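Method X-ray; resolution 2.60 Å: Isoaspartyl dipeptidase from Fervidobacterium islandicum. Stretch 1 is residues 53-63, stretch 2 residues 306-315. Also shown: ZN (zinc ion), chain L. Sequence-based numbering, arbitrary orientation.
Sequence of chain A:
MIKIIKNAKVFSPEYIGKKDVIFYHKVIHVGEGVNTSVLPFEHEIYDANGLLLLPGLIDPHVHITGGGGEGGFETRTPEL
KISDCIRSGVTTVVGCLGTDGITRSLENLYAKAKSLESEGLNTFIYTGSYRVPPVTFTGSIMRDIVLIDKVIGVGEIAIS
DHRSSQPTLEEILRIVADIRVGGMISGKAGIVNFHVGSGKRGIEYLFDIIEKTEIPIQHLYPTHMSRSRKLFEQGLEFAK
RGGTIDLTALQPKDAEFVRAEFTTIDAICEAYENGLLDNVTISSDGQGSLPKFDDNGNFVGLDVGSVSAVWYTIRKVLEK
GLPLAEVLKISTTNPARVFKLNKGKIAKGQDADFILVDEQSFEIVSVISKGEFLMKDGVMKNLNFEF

Stretch 1 53-63: LLPGLIDPHVH
Stretch 2 306-315: SVSAVWYTIR

Stretch 1 is largely extended. Residues 53-55 form the end of a strand that begins earlier in the chain; Gly-56 (phi/psi -56/139) interrupts it, and a second strand begins at Leu-57 (-73/143) and includes Ile-58 (-114/114) and Asp-59 (-99/102). Pro-60, at -82/12, turns the chain through a corner, after which His-61 (-153/90) and Val-62 (-131/131) are extended again. Stretch 2 opens with a type I beta turn from Ser-306 to Ala-309, with Val-307 at -63/-20 and Ser-308 at -57/-24, closed by Ala-309 N to Ser-306 O at 3.0 Å. It leads into a helix that runs through Arg-315 and beyond. The i to i+4 ladder includes Thr-313 N to Ala-309 O at 3.0 Å, Ile-314 N to Val-310 O at 3.1 Å and Arg-315 N to Trp-311 O at 3.0 Å. Thr-313 (chi1 m) also returns its side chain to the backbone, OG1 donating to Ala-309 O at 2.9 Å.

The axes of strand 57-59 and the helix approach to 9.8 Å, with 118° between their N-to-C directions. The register is set by Asp-59 and Val-310, whose CA atoms lie 7.3 Å apart. No hydrogen bond crosses between the stretches; 340 Å² is buried, summed over both sides, mainly through apolar side chains.

Alternation along the strand aims the CA-to-CB bonds of Leu-57 and Asp-59 toward the helix and that of Ile-58 away. Leu-57 (m, t) has the largest covered area, 76 Å². Its CD1 lies 3.8 Å from Val-310 CG1 and 4.0 Å from Trp-311 CE3, while its CD2 reaches Ile-314 CD1 at 4.0 Å. Val-310 (t) and Ile-314 (m, t), one helical turn apart, both point toward stretch 1. Trp-311 starts sideways, but chi1 t and chi2 -119° bring its indole nearer; CH2 meets Leu-54 CD2 at 3.7 Å, with Leu-54 at chi1 -80° and chi2 41°. Both leucines approach the ring obliquely.

Asp-59 (chi1 t, chi2 -12°) places OD2 3.6 Å from Val-307 CG1 and 3.8 Å from Val-310 CG2. These are van der Waals contacts; both carboxylate oxygens are hydrogen-bonded elsewhere in the structure. Past the corner, Val-62 (t) sets CG2 4.1 Å from CG1 of Val-307 (m), so Val-307 touches residues before and after Pro-60. His-61 (chi1 t, chi2 97°) and His-63 (m, -72°) instead bind zinc, through His-61 NE2 at 2.1 Å and His-63 NE2 at 2.3 Å.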

# COMPACT_ATOMS: atom_id res chain seq x y z
N LEU A 53 44.03 -29.48 19.55
CA LEU A 53 43.06 -28.39 19.78
C LEU A 53 43.09 -27.43 18.57
O LEU A 53 44.15 -26.82 18.33
CB LEU A 53 43.41 -27.65 21.08
CG LEU A 53 42.44 -26.52 21.44
CD1 LEU A 53 41.11 -27.08 21.93
CD2 LEU A 53 43.02 -25.58 22.47
N LEU A 54 41.95 -27.31 17.89
CA LEU A 54 41.74 -26.49 16.67
C LEU A 54 40.72 -25.38 16.99
O LEU A 54 39.96 -25.45 17.95
CB LEU A 54 41.23 -27.40 15.54
CG LEU A 54 42.25 -28.24 14.77
CD1 LEU A 54 43.31 -28.86 15.65
CD2 LEU A 54 41.55 -29.34 13.97
N PRO A 55 40.65 -24.31 16.18
CA PRO A 55 39.56 -23.35 16.31
C PRO A 55 38.29 -24.05 15.77
O PRO A 55 38.42 -24.83 14.86
CB PRO A 55 39.97 -22.18 15.41
CG PRO A 55 41.41 -22.49 15.00
CD PRO A 55 41.53 -23.99 15.05
N GLY A 56 37.12 -23.76 16.35
CA GLY A 56 35.85 -24.30 15.83
C GLY A 56 35.69 -23.91 14.37
O GLY A 56 36.06 -22.78 14.01
N LEU A 57 35.22 -24.83 13.55
CA LEU A 57 35.01 -24.61 12.11
C LEU A 57 33.79 -23.70 11.90
O LEU A 57 32.78 -23.78 12.66
CB LEU A 57 34.76 -25.97 11.47
CG LEU A 57 35.83 -27.03 11.69
CD1 LEU A 57 35.48 -28.31 10.94
CD2 LEU A 57 37.16 -26.51 11.20
N ILE A 58 33.90 -22.83 10.90
CA ILE A 58 32.88 -21.84 10.48
C ILE A 58 32.43 -22.26 9.08
O ILE A 58 33.29 -22.33 8.20
CB ILE A 58 33.52 -20.44 10.47
CG1 ILE A 58 34.10 -20.09 11.84
CG2 ILE A 58 32.53 -19.41 9.97
CD1 ILE A 58 35.01 -18.86 11.81
N ASP A 59 31.16 -22.66 8.94
CA ASP A 59 30.51 -23.02 7.65
C ASP A 59 29.72 -21.80 7.19
O ASP A 59 28.67 -21.50 7.73
CB ASP A 59 29.65 -24.26 7.85
CG ASP A 59 29.15 -24.90 6.57
OD1 ASP A 59 29.28 -24.26 5.48
OD2 ASP A 59 28.62 -26.05 6.65
N PRO A 60 30.22 -20.99 6.23
CA PRO A 60 29.53 -19.74 5.88
C PRO A 60 28.35 -19.85 4.90
O PRO A 60 27.90 -18.84 4.37
CB PRO A 60 30.68 -19.00 5.19
CG PRO A 60 31.38 -20.11 4.43
CD PRO A 60 31.43 -21.25 5.44
N HIS A 61 27.88 -21.05 4.62
CA HIS A 61 26.76 -21.26 3.68
C HIS A 61 25.98 -22.55 4.00
O HIS A 61 26.35 -23.61 3.48
CB HIS A 61 27.31 -21.23 2.26
CG HIS A 61 26.24 -21.33 1.24
ND1 HIS A 61 25.73 -20.21 0.63
CD2 HIS A 61 25.55 -22.38 0.77
CE1 HIS A 61 24.79 -20.59 -0.21
NE2 HIS A 61 24.64 -21.91 -0.12
N VAL A 62 24.95 -22.44 4.86
CA VAL A 62 24.06 -23.57 5.28
C VAL A 62 22.58 -23.18 5.15
O VAL A 62 22.18 -22.12 5.61
CB VAL A 62 24.38 -24.00 6.72
CG1 VAL A 62 23.52 -25.18 7.14
CG2 VAL A 62 25.84 -24.35 6.85
N HIS A 63 21.79 -24.04 4.52
CA HIS A 63 20.32 -23.87 4.46
C HIS A 63 19.75 -24.39 5.75
O HIS A 63 19.20 -25.44 5.70
CB HIS A 63 19.76 -24.53 3.21
CG HIS A 63 20.28 -23.85 1.98
ND1 HIS A 63 19.85 -22.61 1.60
CD2 HIS A 63 21.22 -24.21 1.08
CE1 HIS A 63 20.47 -22.25 0.48
NE2 HIS A 63 21.32 -23.21 0.14
N SER A 306 25.49 -32.12 3.58
CA SER A 306 25.76 -32.33 5.03
C SER A 306 26.84 -31.35 5.49
O SER A 306 27.78 -31.15 4.73
CB SER A 306 26.14 -33.76 5.34
OG SER A 306 26.13 -33.98 6.76
N VAL A 307 26.69 -30.77 6.67
CA VAL A 307 27.73 -29.94 7.32
C VAL A 307 28.97 -30.82 7.61
O VAL A 307 30.07 -30.24 7.77
CB VAL A 307 27.23 -29.23 8.59
CG1 VAL A 307 26.19 -28.18 8.25
CG2 VAL A 307 26.69 -30.20 9.61
N SER A 308 28.82 -32.15 7.64
CA SER A 308 29.94 -33.12 7.73
C SER A 308 30.93 -32.91 6.57
O SER A 308 32.15 -33.21 6.73
CB SER A 308 29.45 -34.55 7.82
OG SER A 308 29.07 -35.05 6.54
N ALA A 309 30.48 -32.34 5.45
CA ALA A 309 31.36 -32.10 4.30
C ALA A 309 32.58 -31.25 4.70
O ALA A 309 33.59 -31.32 3.99
CB ALA A 309 30.60 -31.45 3.19
N VAL A 310 32.52 -30.44 5.75
CA VAL A 310 33.59 -29.43 5.97
C VAL A 310 34.84 -30.16 6.48
O VAL A 310 35.95 -29.97 5.91
CB VAL A 310 33.13 -28.30 6.90
CG1 VAL A 310 34.32 -27.54 7.45
CG2 VAL A 310 32.19 -27.35 6.17
N TRP A 311 34.69 -30.96 7.53
CA TRP A 311 35.83 -31.67 8.14
C TRP A 311 36.27 -32.79 7.20
O TRP A 311 37.49 -33.05 7.07
CB TRP A 311 35.44 -32.17 9.53
CG TRP A 311 36.56 -32.84 10.25
CD1 TRP A 311 36.58 -34.13 10.68
CD2 TRP A 311 37.84 -32.27 10.58
NE1 TRP A 311 37.76 -34.39 11.29
CE2 TRP A 311 38.55 -33.28 11.26
CE3 TRP A 311 38.43 -31.02 10.41
CZ2 TRP A 311 39.84 -33.07 11.75
CZ3 TRP A 311 39.71 -30.82 10.88
CH2 TRP A 311 40.40 -31.83 11.54
N TYR A 312 35.34 -33.38 6.48
CA TYR A 312 35.65 -34.39 5.45
C TYR A 312 36.63 -33.77 4.44
O TYR A 312 37.60 -34.45 4.06
CB TYR A 312 34.37 -34.89 4.79
CG TYR A 312 34.58 -35.95 3.75
CD1 TYR A 312 34.83 -37.27 4.09
CD2 TYR A 312 34.54 -35.64 2.41
CE1 TYR A 312 35.01 -38.25 3.12
CE2 TYR A 312 34.72 -36.59 1.43
CZ TYR A 312 34.95 -37.90 1.79
OH TYR A 312 35.12 -38.82 0.80
N THR A 313 36.33 -32.56 3.97
CA THR A 313 37.07 -31.88 2.86
C THR A 313 38.46 -31.51 3.39
O THR A 313 39.42 -31.80 2.70
CB THR A 313 36.27 -30.73 2.22
OG1 THR A 313 35.12 -31.30 1.58
CG2 THR A 313 37.06 -29.96 1.18
N ILE A 314 38.56 -31.02 4.61
CA ILE A 314 39.86 -30.72 5.27
C ILE A 314 40.72 -32.01 5.34
O ILE A 314 41.92 -31.95 5.00
CB ILE A 314 39.62 -30.09 6.64
CG1 ILE A 314 39.04 -28.68 6.49
CG2 ILE A 314 40.89 -30.07 7.48
CD1 ILE A 314 38.46 -28.14 7.78
N ARG A 315 40.13 -33.13 5.72
CA ARG A 315 40.83 -34.43 5.82
C ARG A 315 41.30 -34.86 4.42
O ARG A 315 42.41 -35.42 4.33
CB ARG A 315 39.95 -35.49 6.48
CG ARG A 315 39.86 -35.34 7.98
CD ARG A 315 39.11 -36.47 8.63
NE ARG A 315 39.94 -37.66 8.64
CZ ARG A 315 39.67 -38.78 9.32
NH1 ARG A 315 38.57 -38.88 10.05
NH2 ARG A 315 40.51 -39.80 9.26
ZN ZN L . 23.13 -22.81 -1.27